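Local structure of aldehyde dehydrogenase (Anabaena variabilis, 4H7N) at residues G235-I240 with S265-E270. The protein probably oxidises aldehydes to carboxylic acids with NAD+ as the electron acceptor. Sequence-based numbering, arbitrary orientation.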
loop_
_atom_site.group_PDB
_atom_site.type_symbol
_atom_site.label_atom_id
_atom_site.label_comp_id
_atom_site.label_asym_id
_atom_site.label_seq_id
_atom_site.Cartn_x
_atom_site.Cartn_y
_atom_site.Cartn_z
ATOM N N GLY A 235 -12.484 6.005 14.141
ATOM C CA GLY A 235 -12.928 7.283 13.700
ATOM C C GLY A 235 -13.559 8.089 14.824
ATOM O O GLY A 235 -13.929 7.557 15.872
ATOM N N LYS A 236 -13.668 9.383 14.567
ATOM C CA LYS A 236 -14.479 10.272 15.364
ATOM C C LYS A 236 -15.298 11.117 14.379
ATOM O O LYS A 236 -15.128 12.353 14.226
ATOM C CB LYS A 236 -13.569 11.126 16.258
ATOM C CG LYS A 236 -14.287 11.841 17.368
ATOM C CD LYS A 236 -14.510 10.965 18.571
ATOM C CE LYS A 236 -15.244 11.708 19.699
ATOM N NZ LYS A 236 -15.857 10.744 20.639
ATOM N N ASP A 237 -16.183 10.444 13.672
ATOM C CA ASP A 237 -16.816 11.079 12.537
ATOM C C ASP A 237 -17.730 12.256 12.941
ATOM O O ASP A 237 -18.592 12.098 13.816
ATOM C CB ASP A 237 -17.590 10.072 11.714
ATOM C CG ASP A 237 -16.690 9.035 10.970
ATOM O OD1 ASP A 237 -15.407 8.970 11.102
ATOM O OD2 ASP A 237 -17.321 8.213 10.232
ATOM N N PRO A 238 -17.501 13.453 12.355
ATOM C CA PRO A 238 -18.371 14.604 12.610
ATOM C C PRO A 238 -19.532 14.737 11.624
ATOM O O PRO A 238 -19.412 14.336 10.466
ATOM C CB PRO A 238 -17.450 15.738 12.454
ATOM C CG PRO A 238 -16.479 15.290 11.402
ATOM C CD PRO A 238 -16.355 13.809 11.544
ATOM N N ALA A 239 -20.627 15.304 12.091
ATOM C CA ALA A 239 -21.707 15.790 11.219
ATOM C C ALA A 239 -21.809 17.289 11.402
ATOM O O ALA A 239 -21.777 17.791 12.544
ATOM C CB ALA A 239 -23.038 15.094 11.583
ATOM N N ILE A 240 -21.908 17.998 10.284
ATOM C CA ILE A 240 -22.078 19.440 10.222
ATOM C C ILE A 240 -23.470 19.662 9.623
ATOM O O ILE A 240 -23.804 19.130 8.521
ATOM C CB ILE A 240 -21.022 20.103 9.303
ATOM C CG1 ILE A 240 -19.611 19.956 9.890
ATOM C CG2 ILE A 240 -21.276 21.594 9.180
ATOM C CD1 ILE A 240 -18.499 20.440 8.947
ATOM N N SER A 265 -19.201 1.410 16.505
ATOM C CA SER A 265 -18.882 1.403 15.111
ATOM C C SER A 265 -17.852 2.486 14.852
ATOM O O SER A 265 -18.005 3.627 15.321
ATOM C CB SER A 265 -20.096 1.662 14.265
ATOM O OG SER A 265 -19.795 1.709 12.923
ATOM N N CYS A 266 -16.866 2.124 14.020
ATOM C CA CYS A 266 -15.862 3.073 13.461
ATOM C C CYS A 266 -16.565 4.254 12.760
ATOM O O CYS A 266 -16.057 5.368 12.768
ATOM C CB CYS A 266 -14.939 2.321 12.449
ATOM S SG CYS A 266 -13.893 1.125 13.319
ATOM N N LEU A 267 -17.734 3.973 12.189
ATOM C CA LEU A 267 -18.521 4.904 11.330
ATOM C C LEU A 267 -19.628 5.641 12.050
ATOM O O LEU A 267 -20.455 6.332 11.435
ATOM C CB LEU A 267 -19.210 4.106 10.192
ATOM C CG LEU A 267 -18.250 3.232 9.426
ATOM C CD1 LEU A 267 -18.987 2.312 8.464
ATOM C CD2 LEU A 267 -17.242 4.097 8.728
ATOM N N SER A 268 -19.655 5.517 13.356
ATOM C CA SER A 268 -20.652 6.170 14.137
ATOM C C SER A 268 -20.374 7.679 14.082
ATOM O O SER A 268 -19.210 8.102 14.219
ATOM C CB SER A 268 -20.538 5.716 15.621
ATOM O OG SER A 268 -21.706 6.118 16.264
ATOM N N ILE A 269 -21.438 8.472 13.991
ATOM C CA ILE A 269 -21.348 9.918 14.166
ATOM C C ILE A 269 -21.087 10.164 15.677
ATOM O O ILE A 269 -21.907 9.782 16.517
ATOM C CB ILE A 269 -22.625 10.653 13.729
ATOM C CG1 ILE A 269 -22.933 10.469 12.237
ATOM C CG2 ILE A 269 -22.522 12.142 14.100
ATOM C CD1 ILE A 269 -21.766 10.839 11.310
ATOM N N GLU A 270 -19.968 10.792 16.011
ATOM C CA GLU A 270 -19.614 10.983 17.399
ATOM C C GLU A 270 -19.501 12.455 17.807
ATOM O O GLU A 270 -19.257 12.747 18.961
ATOM C CB GLU A 270 -18.301 10.272 17.669
ATOM C CG GLU A 270 -18.432 8.738 17.676
ATOM C CD GLU A 270 -17.374 7.989 18.527
ATOM O OE1 GLU A 270 -16.606 8.632 19.270
ATOM O OE2 GLU A 270 -17.318 6.731 18.408
HETATM O O HOH W 1 -19.170 10.846 21.048
HETATM O O HOH W 2 -19.773 7.861 9.325
HETATM O O HOH W 3 -16.653 7.618 14.109
#
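Lys236 NZ meets Glu270 OE1 at 2.6 Å in a buried salt bridge, the nitrogen approaching nearly along the C-O axis of the carboxylate. The lysine chain leaves with CG anti to the backbone N (chi1 -166°) and bends at chi2, which places CD 3.2 Å from Glu270 OE1; the two side chains cross at about a right angle. Neither charge relies on the other alone: NZ also donates to the carbonyls of Val360 and Glu363, while the two carboxylate oxygens accept from the backbone N-H groups of Thr365 and Phe366. Beside this pair, Glu270 N donates to Asp237 O at 2.9 Å, joining neighbouring parallel strands of a beta-alpha-beta unit, and Ala239 CB rests 3.9 Å from Ile269 CG2. Between Asp237 and the 265-268 turn a water accepts from Asp237 N at 2.9 Å and lies within donating distance of the carbonyls of Cys266 and Ser268. A second water links Asp237 OD2 to Leu267 O, and Ser393 also binds that carboxylate oxygen. Cys266 lies near Glu232, the predicted active-site residue. Ion pair and ordered water together thus tie the turn at 265-268 and its strand to Lys236 and Asp237, in the interior, where the multiple partners probably offset the cost of burying charge.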